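Local coordinates for MOBA relate protein (Mycobacterium sp., PDB 2WAW) that is of unknown function but, as a MobA-like NTP transferase of the GT-A clan, probably transfers a nucleotide to an acceptor, perhaps a molybdenum cofactor, at residues A[10-15]-A[51-56]; A[20-25]-A[57-62]; A[101-106]-A[179-184]. All blocks are in the same frame, centred on the assembly; numbering follows the deposited sequence. Where two conformers were deposited one is given.

Contact 1: A[10-15]-A[51-56]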
ATOM      1  N   VAL A  10      -2.070   1.317   3.912  1.00 13.55           N
ATOM      2  CA  VAL A  10      -0.934   0.447   3.666  1.00 14.85           C
ATOM      3  C   VAL A  10      -1.370  -0.976   3.989  1.00 15.31           C
ATOM      4  O   VAL A  10      -1.660  -1.303   5.159  1.00 14.27           O
ATOM      5  CB  VAL A  10       0.259   0.847   4.539  1.00 13.73           C
ATOM      6  CG1 VAL A  10       1.419  -0.140   4.361  1.00 15.67           C
ATOM      7  CG2 VAL A  10       0.745   2.240   4.198  1.00 16.13           C
ATOM      8  N   LEU A  11      -1.435  -1.808   2.953  1.00 14.77           N
ATOM      9  CA  LEU A  11      -1.853  -3.215   3.112  1.00 13.99           C
ATOM     10  C   LEU A  11      -0.638  -4.040   3.494  1.00 14.51           C
ATOM     11  O   LEU A  11       0.305  -4.189   2.698  1.00 15.04           O
ATOM     12  CB  LEU A  11      -2.509  -3.738   1.823  1.00 15.32           C
ATOM     13  CG  LEU A  11      -3.722  -2.915   1.376  1.00 13.91           C
ATOM     14  CD1 LEU A  11      -4.121  -3.346  -0.044  1.00 20.68           C
ATOM     15  CD2 LEU A  11      -4.913  -3.132   2.312  1.00 15.14           C
ATOM     16  N   ALA A  12      -0.636  -4.522   4.736  1.00 16.38           N
ATOM     17  CA  ALA A  12       0.539  -5.207   5.294  1.00 15.54           C
ATOM     18  C   ALA A  12       0.184  -6.496   6.025  1.00 16.45           C
ATOM     19  O   ALA A  12       0.882  -6.904   6.955  1.00 15.79           O
ATOM     20  CB  ALA A  12       1.335  -4.257   6.200  1.00 16.09           C
ATOM     21  N   ALA A  13      -0.898  -7.119   5.570  1.00 14.71           N
ATOM     22  CA  ALA A  13      -1.407  -8.367   6.148  1.00 15.62           C
ATOM     23  C   ALA A  13      -1.058  -9.550   5.236  1.00 17.21           C
ATOM     24  O   ALA A  13      -1.382  -9.560   4.040  1.00 17.35           O
ATOM     25  CB  ALA A  13      -2.923  -8.265   6.354  1.00 17.10           C
ATOM     26  N   GLY A  14      -0.382 -10.543   5.803  1.00 17.09           N
ATOM     27  CA  GLY A  14      -0.067 -11.771   5.071  1.00 16.23           C
ATOM     28  C   GLY A  14       0.951 -11.660   3.954  1.00 16.94           C
ATOM     29  O   GLY A  14       1.882 -10.848   4.031  1.00 17.82           O
ATOM     30  N   TYR A  15       0.790 -12.528   2.945  1.00 17.61           N
ATOM     31  CA  TYR A  15       1.653 -12.607   1.765  1.00 18.31           C
ATOM     32  C   TYR A  15       3.114 -12.864   2.130  1.00 17.80           C
ATOM     33  O   TYR A  15       4.014 -12.407   1.416  1.00 18.90           O
ATOM     34  CB  TYR A  15       1.516 -11.354   0.878  1.00 17.76           C
ATOM     35  CG  TYR A  15       0.123 -11.119   0.341  1.00 18.22           C
ATOM     36  CD1 TYR A  15      -0.731 -10.177   0.923  1.00 23.37           C
ATOM     37  CD2 TYR A  15      -0.330 -11.823  -0.777  1.00 20.24           C
ATOM     38  CE1 TYR A  15      -2.010  -9.955   0.406  1.00 21.50           C
ATOM     39  CE2 TYR A  15      -1.596 -11.613  -1.287  1.00 19.78           C
ATOM     40  CZ  TYR A  15      -2.431 -10.683  -0.696  1.00 19.25           C
ATOM     41  OH  TYR A  15      -3.694 -10.484  -1.233  1.00 26.69           O
ATOM     42  N   VAL A  51      -3.041   1.092   8.583  1.00 13.56           N
ATOM     43  CA  VAL A  51      -2.172  -0.042   8.258  1.00 15.17           C
ATOM     44  C   VAL A  51      -2.883  -1.321   8.650  1.00 15.26           C
ATOM     45  O   VAL A  51      -3.400  -1.439   9.774  1.00 15.19           O
ATOM     46  CB  VAL A  51      -0.834   0.031   9.021  1.00 15.54           C
ATOM     47  CG1 VAL A  51       0.164  -1.053   8.512  1.00 17.34           C
ATOM     48  CG2 VAL A  51      -0.244   1.434   8.940  1.00 21.95           C
ATOM     49  N   THR A  52      -2.930  -2.281   7.717  1.00 14.83           N
ATOM     50  CA  THR A  52      -3.534  -3.579   8.040  1.00 14.01           C
ATOM     51  C   THR A  52      -2.446  -4.584   8.361  1.00 13.82           C
ATOM     52  O   THR A  52      -1.361  -4.575   7.761  1.00 15.29           O
ATOM     53  CB  THR A  52      -4.422  -4.142   6.896  1.00 14.25           C
ATOM     54  OG1 THR A  52      -3.586  -4.453   5.774  1.00 15.73           O
ATOM     55  CG2 THR A  52      -5.484  -3.113   6.444  1.00 15.38           C
ATOM     56  N   LEU A  53      -2.752  -5.448   9.321  1.00 15.02           N
ATOM     57  CA  LEU A  53      -1.823  -6.482   9.739  1.00 13.15           C
ATOM     58  C   LEU A  53      -2.588  -7.771   9.907  1.00 16.99           C
ATOM     59  O   LEU A  53      -3.779  -7.759  10.239  1.00 15.43           O
ATOM     60  CB  LEU A  53      -1.159  -6.091  11.062  1.00 15.02           C
ATOM     61  CG  LEU A  53      -0.311  -4.821  11.080  1.00 16.42           C
ATOM     62  CD1 LEU A  53       0.154  -4.526  12.491  1.00 18.79           C
ATOM     63  CD2 LEU A  53       0.853  -5.022  10.191  1.00 15.84           C
ATOM     64  N   GLY A  54      -1.903  -8.888   9.693  1.00 16.45           N
ATOM     65  CA  GLY A  54      -2.548 -10.190   9.798  1.00 17.51           C
ATOM     66  C   GLY A  54      -2.037 -11.010  10.971  1.00 20.41           C
ATOM     67  O   GLY A  54      -1.875 -10.493  12.084  1.00 17.94           O
ATOM     68  N   GLY A  55      -1.748 -12.285  10.705  1.00 21.25           N
ATOM     69  CA  GLY A  55      -1.317 -13.233  11.737  1.00 23.68           C
ATOM     70  C   GLY A  55      -0.073 -12.847  12.528  1.00 24.32           C
ATOM     71  O   GLY A  55       0.054 -13.222  13.696  1.00 25.51           O
ATOM     72  N   ALA A  56       0.830 -12.092  11.898  1.00 23.92           N
ATOM     73  CA  ALA A  56       2.067 -11.625  12.526  1.00 23.41           C
ATOM     74  C   ALA A  56       1.914 -10.328  13.329  1.00 21.57           C
ATOM     75  O   ALA A  56       2.910  -9.756  13.774  1.00 21.48           O
ATOM     76  CB  ALA A  56       3.156 -11.441  11.447  1.00 23.61           C
TER
HETATM   77  O   HOH W   1       1.027  -8.191   9.350  1.00 24.21           O
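L11 and T52 lie side by side on one face of two neighbouring parallel strands and point the same way, L11 CD2 coming to 3.9 Å from T52 OG1. The threonine hydroxyl sits between its own backbone N and carbonyl carbon (chi1 67°), and from there it reaches across to the facing main chain, where A12 N donates to T52 OG1 at 3.1 Å and 157°. A12 N also makes a weak bond to T52 O, so one amide is shared by side chain and backbone. S84 OG at the start of helix 84-90 is a further partner of OG1. The regular strand pairing is carried by T52 N to V10 O (3.0 Å). On the other face V51 CG1 and L53 CD2 each approach A12 CB to 4.1 Å; A12 and V51 also touch helix 33-42, and L53 packs on strand 70-73. At the strand ends A13 CB packs 3.5 Å from G54 N, and a water links the backbones, donating to A12 O and accepting from G54 N. Adjacent parallel strands of a Rossmann-like sheet, the first running at its C-terminal end into a glycine-containing loop, are typical of GT-A nucleotidyltransferases, where such a loop commonly helps bind the nucleotide.

Contact 2: A[20-25]-A[57-62]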
ATOM      1  N   GLY A  20       9.083 -17.505   4.755  1.00 22.14           N
ATOM      2  CA  GLY A  20       9.228 -18.323   5.945  1.00 21.10           C
ATOM      3  C   GLY A  20       9.339 -17.547   7.239  1.00 21.50           C
ATOM      4  O   GLY A  20       9.657 -18.113   8.284  1.00 25.24           O
ATOM      5  N   THR A  21       9.063 -16.245   7.167  1.00 19.65           N
ATOM      6  CA  THR A  21       9.201 -15.344   8.301  1.00 17.61           C
ATOM      7  C   THR A  21       8.387 -14.100   7.945  1.00 19.59           C
ATOM      8  O   THR A  21       8.176 -13.857   6.759  1.00 18.78           O
ATOM      9  CB  THR A  21      10.686 -14.969   8.524  1.00 18.33           C
ATOM     10  OG1 THR A  21      10.841 -14.326   9.792  1.00 20.15           O
ATOM     11  CG2 THR A  21      11.212 -14.057   7.408  1.00 21.32           C
ATOM     12  N   PRO A  22       7.899 -13.338   8.948  1.00 19.87           N
ATOM     13  CA  PRO A  22       7.085 -12.163   8.575  1.00 18.88           C
ATOM     14  C   PRO A  22       7.901 -11.129   7.781  1.00 17.76           C
ATOM     15  O   PRO A  22       8.864 -10.564   8.306  1.00 17.63           O
ATOM     16  CB  PRO A  22       6.630 -11.607   9.935  1.00 19.33           C
ATOM     17  CG  PRO A  22       6.738 -12.796  10.903  1.00 21.92           C
ATOM     18  CD  PRO A  22       8.004 -13.473  10.417  1.00 20.42           C
ATOM     19  N   LYS A  23       7.547 -10.899   6.517  1.00 17.38           N
ATOM     20  CA  LYS A  23       8.345  -9.983   5.697  1.00 16.53           C
ATOM     21  C   LYS A  23       8.343  -8.549   6.247  1.00 17.04           C
ATOM     22  O   LYS A  23       9.291  -7.800   6.028  1.00 15.64           O
ATOM     23  CB  LYS A  23       7.901 -10.007   4.228  1.00 18.11           C
ATOM     24  CG  LYS A  23       6.532  -9.403   3.955  1.00 19.60           C
ATOM     25  CD  LYS A  23       6.174  -9.771   2.506  1.00 23.80           C
ATOM     26  CE  LYS A  23       4.819  -9.320   2.110  1.00 21.00           C
ATOM     27  NZ  LYS A  23       4.584  -9.703   0.694  1.00 15.58           N
ATOM     28  N   GLN A  24       7.275  -8.197   6.963  1.00 15.82           N
ATOM     29  CA  GLN A  24       7.107  -6.862   7.553  1.00 15.15           C
ATOM     30  C   GLN A  24       8.306  -6.514   8.447  1.00 16.10           C
ATOM     31  O   GLN A  24       8.684  -5.346   8.564  1.00 17.03           O
ATOM     32  CB  GLN A  24       5.791  -6.803   8.379  1.00 16.27           C
ATOM     33  CG  GLN A  24       4.478  -7.027   7.571  1.00 14.51           C
ATOM     34  CD  GLN A  24       4.153  -8.497   7.252  1.00 24.56           C
ATOM     35  OE1 GLN A  24       3.224  -8.799   6.465  1.00 24.04           O
ATOM     36  NE2 GLN A  24       4.911  -9.416   7.842  1.00 18.14           N
ATOM     37  N   LEU A  25       8.889  -7.532   9.044  1.00 14.56           N
ATOM     38  CA  LEU A  25       9.957  -7.369  10.015  1.00 15.65           C
ATOM     39  C   LEU A  25      11.371  -7.566   9.481  1.00 15.52           C
ATOM     40  O   LEU A  25      12.286  -7.403  10.193  1.00 17.56           O
ATOM     41  CB  LEU A  25       9.704  -8.259  11.249  1.00 20.00           C
ATOM     42  CG  LEU A  25       8.379  -8.032  11.956  1.00 20.00           C
ATOM     43  CD1 LEU A  25       8.101  -9.049  12.924  1.00 20.00           C
ATOM     44  CD2 LEU A  25       8.309  -6.676  12.597  1.00 20.00           C
ATOM     45  N   ALA A  57       0.675  -9.864  13.518  1.00 20.66           N
ATOM     46  CA  ALA A  57       0.405  -8.567  14.158  1.00 20.44           C
ATOM     47  C   ALA A  57       1.097  -8.402  15.504  1.00 21.59           C
ATOM     48  O   ALA A  57       1.634  -7.342  15.786  1.00 22.59           O
ATOM     49  CB  ALA A  57      -1.092  -8.330  14.317  1.00 19.78           C
ATOM     50  N   ASP A  58       1.049  -9.438  16.340  1.00 23.79           N
ATOM     51  CA  ASP A  58       1.656  -9.380  17.672  1.00 26.02           C
ATOM     52  C   ASP A  58       3.128  -9.004  17.607  1.00 25.78           C
ATOM     53  O   ASP A  58       3.564  -8.103  18.336  1.00 26.23           O
ATOM     54  CB  ASP A  58       1.476 -10.710  18.409  1.00 28.52           C
ATOM     55  CG  ASP A  58       0.068 -10.896  18.948  1.00 36.55           C
ATOM     56  OD1 ASP A  58      -0.771  -9.982  18.775  1.00 43.05           O
ATOM     57  OD2 ASP A  58      -0.198 -11.960  19.548  1.00 44.18           O
ATOM     58  N   GLU A  59       3.882  -9.685  16.745  1.00 23.90           N
ATOM     59  CA  GLU A  59       5.315  -9.413  16.543  0.50 25.99           C
ATOM     60  C   GLU A  59       5.526  -8.012  15.963  1.00 24.28           C
ATOM     61  O   GLU A  59       6.423  -7.276  16.370  1.00 24.55           O
ATOM     62  CB  GLU A  59       5.938 -10.450  15.598  0.50 25.71           C
ATOM     63  CG  GLU A  59       5.772 -11.908  16.008  0.50 26.01           C
ATOM     64  CD  GLU A  59       6.071 -12.870  14.865  0.50 28.08           C
ATOM     65  OE1 GLU A  59       7.263 -13.131  14.599  0.50 35.71           O
ATOM     66  OE2 GLU A  59       5.114 -13.365  14.229  0.50 29.49           O
ATOM     67  N   VAL A  60       4.696  -7.655  14.984  1.00 22.18           N
ATOM     68  CA  VAL A  60       4.805  -6.348  14.337  1.00 21.84           C
ATOM     69  C   VAL A  60       4.551  -5.185  15.315  1.00 23.70           C
ATOM     70  O   VAL A  60       5.276  -4.178  15.307  1.00 24.46           O
ATOM     71  CB  VAL A  60       3.890  -6.242  13.102  1.00 20.71           C
ATOM     72  CG1 VAL A  60       3.895  -4.828  12.544  1.00 24.45           C
ATOM     73  CG2 VAL A  60       4.358  -7.200  12.027  1.00 21.85           C
ATOM     74  N   LEU A  61       3.576  -5.351  16.173  1.00 25.13           N
ATOM     75  CA  LEU A  61       3.242  -4.352  17.142  1.00 26.74           C
ATOM     76  C   LEU A  61       4.416  -4.119  18.081  1.00 28.24           C
ATOM     77  O   LEU A  61       4.590  -3.062  18.577  1.00 29.46           O
ATOM     78  CB  LEU A  61       1.984  -4.722  17.917  1.00 20.00           C
ATOM     79  CG  LEU A  61       0.685  -4.875  17.163  1.00 20.00           C
ATOM     80  CD1 LEU A  61      -0.471  -5.294  18.019  1.00 20.00           C
ATOM     81  CD2 LEU A  61       0.336  -3.688  16.365  1.00 20.00           C
ATOM     82  N   GLU A  62       5.154  -5.163  18.377  1.00 29.27           N
ATOM     83  CA  GLU A  62       6.327  -5.070  19.232  1.00 31.05           C
ATOM     84  C   GLU A  62       7.502  -4.341  18.594  1.00 29.59           C
ATOM     85  O   GLU A  62       8.268  -3.788  19.285  1.00 30.28           O
ATOM     86  CB  GLU A  62       6.752  -6.440  19.778  1.00 32.04           C
ATOM     87  CG  GLU A  62       5.684  -7.158  20.590  1.00 38.00           C
ATOM     88  CD  GLU A  62       5.936  -8.650  20.912  1.00 37.20           C
ATOM     89  OE1 GLU A  62       6.847  -9.313  20.376  1.00 44.86           O
ATOM     90  OE2 GLU A  62       5.176  -9.171  21.730  1.00 46.28           O
TER
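L25 rests against E59 and V60 on the first turn of helix 57-63, joining the loop after strand 6-12 of the Rossmann-like GT-A fold to the helix after strand 48-53. The apolar contacts come from both methyls of the leucine. CD1 meets the aliphatic root of E59, 3.7 Å from E59 CB, and the two side chains cross at about a right angle. CD2 turns to V60, lying 3.9 Å from V60 CA and 4.0 Å from V60 CG2. That valine methyl stands anti to the carbonyl carbon, with CG1 anti to the backbone N (chi1 173°), and it also receives the CB of Q24 at 3.9 Å. L34 of helix 33-42 touches both Q24 and V60, and L53 backs V60 from the sheet, so the valine is buried between loop, helix and strand.

Local backbone bonding shapes the loop side: L25 N donates to P22 O at 3.1 Å as the chain enters the short 3-10 turn 23-25, which presents Q24 and L25 to the helix. The remaining contact is between a ring and a charged group, without a hydrogen bond. E59 runs extended beyond CG and crosses the proline at about a right angle; in the conformer described, P22 CG lies 3.7 Å from both carboxylate oxygens, E59 OE1 and E59 OE2.

Contact 3: A[101-106]-A[179-184]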
ATOM      1  N   LEU A 101      -3.862   3.428  -2.003  1.00 13.19           N
ATOM      2  CA  LEU A 101      -3.474   2.057  -1.627  1.00 12.35           C
ATOM      3  C   LEU A 101      -2.033   1.779  -1.931  1.00 16.23           C
ATOM      4  O   LEU A 101      -1.574   2.025  -3.040  1.00 14.21           O
ATOM      5  CB  LEU A 101      -4.320   1.047  -2.417  1.00 15.27           C
ATOM      6  CG  LEU A 101      -5.813   0.930  -2.146  1.00 23.47           C
ATOM      7  CD1 LEU A 101      -6.417  -0.014  -3.178  1.00 24.65           C
ATOM      8  CD2 LEU A 101      -6.061   0.422  -0.729  1.00 26.82           C
ATOM      9  N   MET A 102      -1.328   1.245  -0.943  1.00 15.25           N
ATOM     10  CA  MET A 102       0.019   0.785  -1.206  0.50 16.34           C
ATOM     11  C   MET A 102       0.298  -0.444  -0.372  1.00 14.95           C
ATOM     12  O   MET A 102      -0.455  -0.786   0.543  1.00 16.93           O
ATOM     13  CB  MET A 102       1.029   1.873  -0.921  0.50 16.51           C
ATOM     14  CG  MET A 102       1.379   1.985   0.522  0.50 15.35           C
ATOM     15  SD  MET A 102       2.430   3.408   0.752  0.50 20.39           S
ATOM     16  CE  MET A 102       1.220   4.667   1.189  0.50 15.06           C
ATOM     17  N   LEU A 103       1.325  -1.188  -0.775  1.00 15.05           N
ATOM     18  CA  LEU A 103       1.707  -2.409  -0.054  1.00 16.01           C
ATOM     19  C   LEU A 103       2.740  -2.099   1.019  1.00 17.06           C
ATOM     20  O   LEU A 103       3.597  -1.238   0.814  1.00 16.47           O
ATOM     21  CB  LEU A 103       2.281  -3.465  -1.014  1.00 18.47           C
ATOM     22  CG  LEU A 103       1.340  -3.945  -2.142  1.00 19.53           C
ATOM     23  CD1 LEU A 103       1.979  -5.091  -2.917  1.00 23.51           C
ATOM     24  CD2 LEU A 103      -0.019  -4.376  -1.611  1.00 19.59           C
ATOM     25  N   GLY A 104       2.702  -2.829   2.133  1.00 14.24           N
ATOM     26  CA  GLY A 104       3.653  -2.634   3.230  1.00 13.33           C
ATOM     27  C   GLY A 104       5.098  -2.950   2.845  1.00 14.12           C
ATOM     28  O   GLY A 104       6.044  -2.560   3.558  1.00 15.55           O
ATOM     29  N   ASP A 105       5.251  -3.658   1.722  1.00 16.36           N
ATOM     30  CA  ASP A 105       6.555  -4.130   1.242  1.00 15.43           C
ATOM     31  C   ASP A 105       7.064  -3.383   0.000  1.00 14.70           C
ATOM     32  O   ASP A 105       7.946  -3.870  -0.717  1.00 16.52           O
ATOM     33  CB  ASP A 105       6.579  -5.662   1.025  1.00 14.41           C
ATOM     34  CG  ASP A 105       5.455  -6.153   0.122  1.00 17.98           C
ATOM     35  OD1 ASP A 105       4.280  -5.953   0.505  1.00 18.68           O
ATOM     36  OD2 ASP A 105       5.744  -6.776  -0.930  1.00 19.29           O
ATOM     37  N   GLN A 106       6.560  -2.188  -0.220  1.00 13.98           N
ATOM     38  CA  GLN A 106       6.993  -1.314  -1.294  1.00 17.32           C
ATOM     39  C   GLN A 106       7.520   0.053  -0.806  1.00 16.06           C
ATOM     40  O   GLN A 106       6.902   1.064  -1.028  1.00 17.15           O
ATOM     41  CB  GLN A 106       5.830  -1.027  -2.231  1.00 17.58           C
ATOM     42  CG  GLN A 106       5.228  -2.149  -2.943  1.00 21.51           C
ATOM     43  CD  GLN A 106       3.878  -1.803  -3.596  1.00 23.96           C
ATOM     44  OE1 GLN A 106       2.875  -1.606  -2.943  1.00 32.50           O
ATOM     45  NE2 GLN A 106       3.872  -1.788  -4.878  1.00 20.61           N
ATOM     46  N   PRO A 179       8.135   0.206  -8.285  1.00 23.29           N
ATOM     47  CA  PRO A 179       8.856  -0.061  -7.033  1.00 23.19           C
ATOM     48  C   PRO A 179       8.972  -1.557  -6.807  1.00 20.96           C
ATOM     49  O   PRO A 179       8.067  -2.311  -7.182  1.00 21.27           O
ATOM     50  CB  PRO A 179       7.935   0.532  -5.960  1.00 25.45           C
ATOM     51  CG  PRO A 179       6.570   0.607  -6.609  1.00 26.47           C
ATOM     52  CD  PRO A 179       6.880   0.946  -8.044  1.00 23.98           C
ATOM     53  N   LEU A 180      10.095  -1.984  -6.238  1.00 22.06           N
ATOM     54  CA  LEU A 180      10.269  -3.380  -5.894  1.00 19.18           C
ATOM     55  C   LEU A 180       9.325  -3.722  -4.759  1.00 20.86           C
ATOM     56  O   LEU A 180       9.037  -2.870  -3.914  1.00 20.49           O
ATOM     57  CB  LEU A 180      11.703  -3.652  -5.448  1.00 18.19           C
ATOM     58  CG  LEU A 180      12.825  -3.454  -6.480  1.00 20.35           C
ATOM     59  CD1 LEU A 180      14.150  -3.874  -5.859  1.00 23.86           C
ATOM     60  CD2 LEU A 180      12.553  -4.247  -7.750  1.00 25.18           C
ATOM     61  N   ASP A 181       8.837  -4.959  -4.770  1.00 18.51           N
ATOM     62  CA  ASP A 181       8.112  -5.509  -3.627  0.50 19.14           C
ATOM     63  C   ASP A 181       8.734  -6.845  -3.230  1.00 18.79           C
ATOM     64  O   ASP A 181       9.740  -7.259  -3.811  1.00 19.56           O
ATOM     65  CB  ASP A 181       6.603  -5.617  -3.896  0.50 19.66           C
ATOM     66  CG  ASP A 181       6.278  -6.327  -5.201  0.50 22.04           C
ATOM     67  OD1 ASP A 181       7.039  -7.235  -5.615  0.50 15.59           O
ATOM     68  OD2 ASP A 181       5.245  -5.974  -5.810  0.50 23.12           O
ATOM     69  N   VAL A 182       8.159  -7.515  -2.233  1.00 17.47           N
ATOM     70  CA  VAL A 182       8.807  -8.697  -1.670  1.00 18.05           C
ATOM     71  C   VAL A 182       7.820  -9.870  -1.551  1.00 20.80           C
ATOM     72  O   VAL A 182       6.948  -9.870  -0.664  1.00 22.27           O
ATOM     73  CB  VAL A 182       9.452  -8.365  -0.283  1.00 17.94           C
ATOM     74  CG1 VAL A 182      10.092  -9.621   0.342  1.00 17.52           C
ATOM     75  CG2 VAL A 182      10.502  -7.260  -0.446  1.00 17.97           C
ATOM     76  N   ASP A 183       7.949 -10.835  -2.469  1.00 20.28           N
ATOM     77  CA  ASP A 183       7.187 -12.094  -2.448  1.00 22.43           C
ATOM     78  C   ASP A 183       8.049 -13.241  -1.941  1.00 19.69           C
ATOM     79  O   ASP A 183       7.551 -14.184  -1.310  1.00 22.30           O
ATOM     80  CB  ASP A 183       6.728 -12.503  -3.865  1.00 25.52           C
ATOM     81  CG  ASP A 183       5.657 -11.602  -4.444  1.00 31.06           C
ATOM     82  OD1 ASP A 183       4.899 -10.966  -3.684  1.00 33.21           O
ATOM     83  OD2 ASP A 183       5.569 -11.543  -5.698  1.00 40.96           O
ATOM     84  N   THR A 184       9.333 -13.198  -2.290  1.00 18.65           N
ATOM     85  CA  THR A 184      10.216 -14.339  -2.085  1.00 20.12           C
ATOM     86  C   THR A 184      11.495 -13.844  -1.416  1.00 18.93           C
ATOM     87  O   THR A 184      11.750 -12.635  -1.379  1.00 16.61           O
ATOM     88  CB  THR A 184      10.636 -14.969  -3.428  1.00 20.06           C
ATOM     89  OG1 THR A 184      11.306 -13.977  -4.220  1.00 21.34           O
ATOM     90  CG2 THR A 184       9.424 -15.509  -4.206  1.00 21.07           C
TER
HETATM   91  O   HOH W   2       4.456  -8.264  -2.741  1.00 28.19           O
HETATM   92  O   HOH W   3       5.330  -3.513  -6.714  1.00 28.33           O
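D105 grips the facing backbone through one oxygen: D105 OD2 accepts from V182 N at 2.8 Å and 170°, through its anti lone pair, away from OD1. A chi1 of 54° sets CG between the backbone N and carbonyl carbon; the D105 and D181 side chains lie side by side, with carboxylate planes 33° apart and D105 OD2 3.3 Å from D181 CB. The main chains add a CA-H...O contact from D181 CA to D105 O. Q106 runs beside D181, its CG 3.9 Å from D181 CB, while its amide nitrogen lies 4.0 Å from P179 CG. A water bridges this end, accepting from Q106 NE2 and donating to P179 O and, in the conformer described, D181 OD2. A second water lies between D105 OD2 and D183 OD1. Farther out, a type I turn from L103 to Q106 presents both side chains, and L33 of helix 33-42 touches D105 and V182. K23 NZ forms a long, weak ion pair with D105 OD2. An aspartate just after a central strand, here D105, is typical of the GT-A fold, and its place is consistent with the metal-binding aspartate of MobA-like enzymes.

In the fold
Contacts 1 and 3 lie about 12 Å apart, centre to centre, on the same mixed sheet, where strand 6-12 runs between strands 48-53 and 98-103. L11 joins them through backbone bonds to M102 and G104. The centre of contact 2 is about 9 Å from that of contact 1 and about 15 Å from that of contact 3, with helix 57-63 following strand 48-53 directly. Along the chain the segments of contacts 1 and 2 alternate, and both close before contact 3 opens; its 179-184 segment leads into the C-terminal helix 185-197. K23 NZ, from contact 2, hydrogen-bonds Y15 O and V182 O, tying together all three around the probable nucleotide-binding end of the sheet.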